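Local coordinates for putative curved DNA-binding protein (Chaetomium thermophilum var. thermophilum DSM 1495, PDB 4IPA), which is a thermophilic Arx1 with a peptidase M24 (methionine aminopeptidase-like) fold, linked to ribosome biogenesis, and may bind DNA, at residues A[153-158]-A[368-373]. Sequence-based numbering, arbitrary orientation.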
ATOM      1  N   LEU A 153     -18.170   2.796   2.620  1.00 19.13           N
ATOM      2  CA  LEU A 153     -16.957   2.091   2.230  1.00 18.06           C
ATOM      3  C   LEU A 153     -15.707   2.922   2.549  1.00 16.92           C
ATOM      4  O   LEU A 153     -14.757   2.427   3.154  1.00 18.06           O
ATOM      5  CB  LEU A 153     -16.998   1.773   0.732  1.00 16.53           C
ATOM      6  CG  LEU A 153     -15.721   1.152   0.152  1.00 19.74           C
ATOM      7  CD1 LEU A 153     -15.459  -0.199   0.814  1.00 14.10           C
ATOM      8  CD2 LEU A 153     -15.777   0.999  -1.382  1.00 12.89           C
ATOM      9  N   PHE A 154     -15.724   4.187   2.140  1.00 15.86           N
ATOM     10  CA  PHE A 154     -14.628   5.099   2.407  1.00 18.37           C
ATOM     11  C   PHE A 154     -14.390   5.346   3.896  1.00 17.48           C
ATOM     12  O   PHE A 154     -13.251   5.328   4.353  1.00 14.70           O
ATOM     13  CB  PHE A 154     -14.864   6.446   1.705  1.00 21.38           C
ATOM     14  CG  PHE A 154     -14.426   6.462   0.268  1.00 22.31           C
ATOM     15  CD1 PHE A 154     -15.207   5.876  -0.719  1.00 21.28           C
ATOM     16  CD2 PHE A 154     -13.235   7.065  -0.096  1.00 21.45           C
ATOM     17  CE1 PHE A 154     -14.812   5.902  -2.041  1.00 18.53           C
ATOM     18  CE2 PHE A 154     -12.825   7.084  -1.422  1.00 21.78           C
ATOM     19  CZ  PHE A 154     -13.619   6.503  -2.393  1.00 19.82           C
ATOM     20  N   LEU A 155     -15.457   5.618   4.639  1.00 18.28           N
ATOM     21  CA  LEU A 155     -15.324   5.895   6.068  1.00 20.64           C
ATOM     22  C   LEU A 155     -14.824   4.682   6.857  1.00 21.70           C
ATOM     23  O   LEU A 155     -14.049   4.834   7.802  1.00 19.18           O
ATOM     24  CB  LEU A 155     -16.639   6.398   6.652  1.00 21.29           C
ATOM     25  CG  LEU A 155     -16.956   7.833   6.251  1.00 23.05           C
ATOM     26  CD1 LEU A 155     -18.380   8.188   6.648  1.00 19.56           C
ATOM     27  CD2 LEU A 155     -15.951   8.790   6.871  1.00 21.28           C
ATOM     28  N   ALA A 156     -15.270   3.484   6.473  1.00 18.09           N
ATOM     29  CA  ALA A 156     -14.782   2.268   7.108  1.00 17.68           C
ATOM     30  C   ALA A 156     -13.268   2.183   6.920  1.00 18.49           C
ATOM     31  O   ALA A 156     -12.526   1.858   7.845  1.00 19.57           O
ATOM     32  CB  ALA A 156     -15.449   1.046   6.510  1.00 14.49           C
ATOM     33  N   THR A 157     -12.815   2.485   5.711  1.00 16.38           N
ATOM     34  CA  THR A 157     -11.403   2.358   5.398  1.00 18.51           C
ATOM     35  C   THR A 157     -10.602   3.419   6.146  1.00 20.22           C
ATOM     36  O   THR A 157      -9.555   3.135   6.712  1.00 17.89           O
ATOM     37  CB  THR A 157     -11.149   2.478   3.897  1.00 16.79           C
ATOM     38  OG1 THR A 157     -12.025   1.586   3.190  1.00 16.55           O
ATOM     39  CG2 THR A 157      -9.708   2.112   3.588  1.00 17.11           C
ATOM     40  N   TYR A 158     -11.117   4.643   6.147  1.00 17.94           N
ATOM     41  CA  TYR A 158     -10.504   5.735   6.875  1.00 18.81           C
ATOM     42  C   TYR A 158     -10.343   5.384   8.357  1.00 21.40           C
ATOM     43  O   TYR A 158      -9.250   5.513   8.917  1.00 23.88           O
ATOM     44  CB  TYR A 158     -11.341   7.016   6.717  1.00 17.46           C
ATOM     45  CG  TYR A 158     -10.811   8.216   7.471  1.00 18.27           C
ATOM     46  CD1 TYR A 158     -11.192   8.466   8.788  1.00 20.68           C
ATOM     47  CD2 TYR A 158      -9.925   9.101   6.871  1.00 25.21           C
ATOM     48  CE1 TYR A 158     -10.715   9.571   9.471  1.00 21.19           C
ATOM     49  CE2 TYR A 158      -9.433  10.204   7.556  1.00 22.55           C
ATOM     50  CZ  TYR A 158      -9.830  10.434   8.851  1.00 24.16           C
ATOM     51  OH  TYR A 158      -9.336  11.536   9.521  1.00 25.39           O
ATOM     52  N   SER A 368     -15.859  16.068   5.794  1.00 30.80           N
ATOM     53  CA  SER A 368     -17.101  16.806   5.585  1.00 36.45           C
ATOM     54  C   SER A 368     -17.806  16.381   4.298  1.00 35.41           C
ATOM     55  O   SER A 368     -19.007  16.601   4.157  1.00 36.58           O
ATOM     56  CB  SER A 368     -16.867  18.320   5.575  1.00 34.33           C
ATOM     57  OG  SER A 368     -16.187  18.737   4.407  1.00 36.70           O
ATOM     58  N   LYS A 369     -17.062  15.764   3.377  1.00 33.54           N
ATOM     59  CA  LYS A 369     -17.591  15.389   2.062  1.00 34.81           C
ATOM     60  C   LYS A 369     -18.365  14.056   2.054  1.00 32.32           C
ATOM     61  O   LYS A 369     -19.006  13.716   1.051  1.00 26.78           O
ATOM     62  CB  LYS A 369     -16.461  15.340   1.018  1.00 33.99           C
ATOM     63  CG  LYS A 369     -16.093  16.690   0.369  1.00 43.22           C
ATOM     64  CD  LYS A 369     -14.582  16.772   0.010  1.00 50.42           C
ATOM     65  CE  LYS A 369     -14.235  16.460  -1.472  1.00 56.12           C
ATOM     66  NZ  LYS A 369     -14.242  15.005  -1.882  1.00 47.20           N
ATOM     67  N   PHE A 370     -18.299  13.314   3.160  1.00 26.84           N
ATOM     68  CA  PHE A 370     -18.934  11.996   3.257  1.00 29.81           C
ATOM     69  C   PHE A 370     -20.318  12.104   3.900  1.00 33.70           C
ATOM     70  O   PHE A 370     -20.467  12.711   4.966  1.00 35.16           O
ATOM     71  CB  PHE A 370     -18.053  11.015   4.051  1.00 26.92           C
ATOM     72  CG  PHE A 370     -16.721  10.764   3.423  1.00 24.02           C
ATOM     73  CD1 PHE A 370     -16.614   9.979   2.292  1.00 26.00           C
ATOM     74  CD2 PHE A 370     -15.573  11.334   3.947  1.00 30.14           C
ATOM     75  CE1 PHE A 370     -15.379   9.762   1.682  1.00 27.98           C
ATOM     76  CE2 PHE A 370     -14.337  11.114   3.356  1.00 29.91           C
ATOM     77  CZ  PHE A 370     -14.241  10.328   2.213  1.00 26.29           C
ATOM     78  N   LYS A 371     -21.322  11.518   3.246  1.00 25.09           N
ATOM     79  CA  LYS A 371     -22.713  11.648   3.683  1.00 29.06           C
ATOM     80  C   LYS A 371     -23.330  10.293   4.025  1.00 28.60           C
ATOM     81  O   LYS A 371     -23.580   9.458   3.142  1.00 26.22           O
ATOM     82  CB  LYS A 371     -23.547  12.337   2.601  1.00 32.16           C
ATOM     83  CG  LYS A 371     -22.990  13.691   2.139  1.00 36.10           C
ATOM     84  CD  LYS A 371     -23.192  14.765   3.205  1.00 40.58           C
ATOM     85  CE  LYS A 371     -22.795  16.161   2.714  1.00 43.90           C
ATOM     86  NZ  LYS A 371     -21.322  16.312   2.555  1.00 44.54           N
ATOM     87  N   THR A 372     -23.583  10.074   5.306  1.00 25.94           N
ATOM     88  CA  THR A 372     -24.169   8.815   5.742  1.00 27.30           C
ATOM     89  C   THR A 372     -24.738   8.954   7.143  1.00 29.61           C
ATOM     90  O   THR A 372     -24.341   9.847   7.891  1.00 28.96           O
ATOM     91  CB  THR A 372     -23.140   7.653   5.725  1.00 23.92           C
ATOM     92  OG1 THR A 372     -23.756   6.482   6.255  1.00 26.89           O
ATOM     93  CG2 THR A 372     -21.923   7.979   6.597  1.00 25.29           C
ATOM     94  N   ASP A 373     -25.659   8.061   7.495  1.00 30.00           N
ATOM     95  CA  ASP A 373     -26.209   8.039   8.842  1.00 36.78           C
ATOM     96  C   ASP A 373     -25.377   7.143   9.744  1.00 33.99           C
ATOM     97  O   ASP A 373     -25.429   7.265  10.967  1.00 33.92           O
ATOM     98  CB  ASP A 373     -27.673   7.586   8.829  1.00 36.17           C
ATOM     99  CG  ASP A 373     -28.580   8.582   8.131  1.00 45.57           C
ATOM    100  OD1 ASP A 373     -28.326   9.807   8.259  1.00 45.05           O
ATOM    101  OD2 ASP A 373     -29.534   8.146   7.444  1.00 50.18           O
TER
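Phe-370 reaches from the loop to helix 148-167, where Phe-154 and Leu-155 receive its ring. Its CE1 corner presses closest, 3.4 Å from Phe-154 CB, so the ring meets the root of that side chain more than its far end. The two rings are inclined at 33° with centroids 5.8 Å apart, an oblique pairing. Leu-155 covers another part of the same ring: its CD2 lies 3.9 Å from Phe-370 CD2. With CG anti to the carbonyl carbon (chi1 -74°), Leu-155 runs alongside Phe-370 in the opposite direction, and its CD1 arrives 3.9 Å from Phe-370 CB. An alanine in place of Phe-370 would probably open a gap over Phe-154 CB and take away the ring that Leu-155 CD2 packs on.

The packing thins toward Thr-372, whose CG2 meets Leu-155 CD1 tip to tip at 3.5 Å, while its OG1 is hydrogen-bonded to Asp-152. On the solvent side, Lys-371 points away from the helix and curls back, its NZ bonding Ser-368 O (2.8 Å) in the carbonyl plane.

Backbone hydrogen bonds of Lys-369 and Lys-371 with Ile-146 fasten this loop just ahead of helix 148-167. Deeper in the fold, Phe-154 packs on strand 127-136, and Thr-157 of the same helix touches strands 250-258 and 342-352.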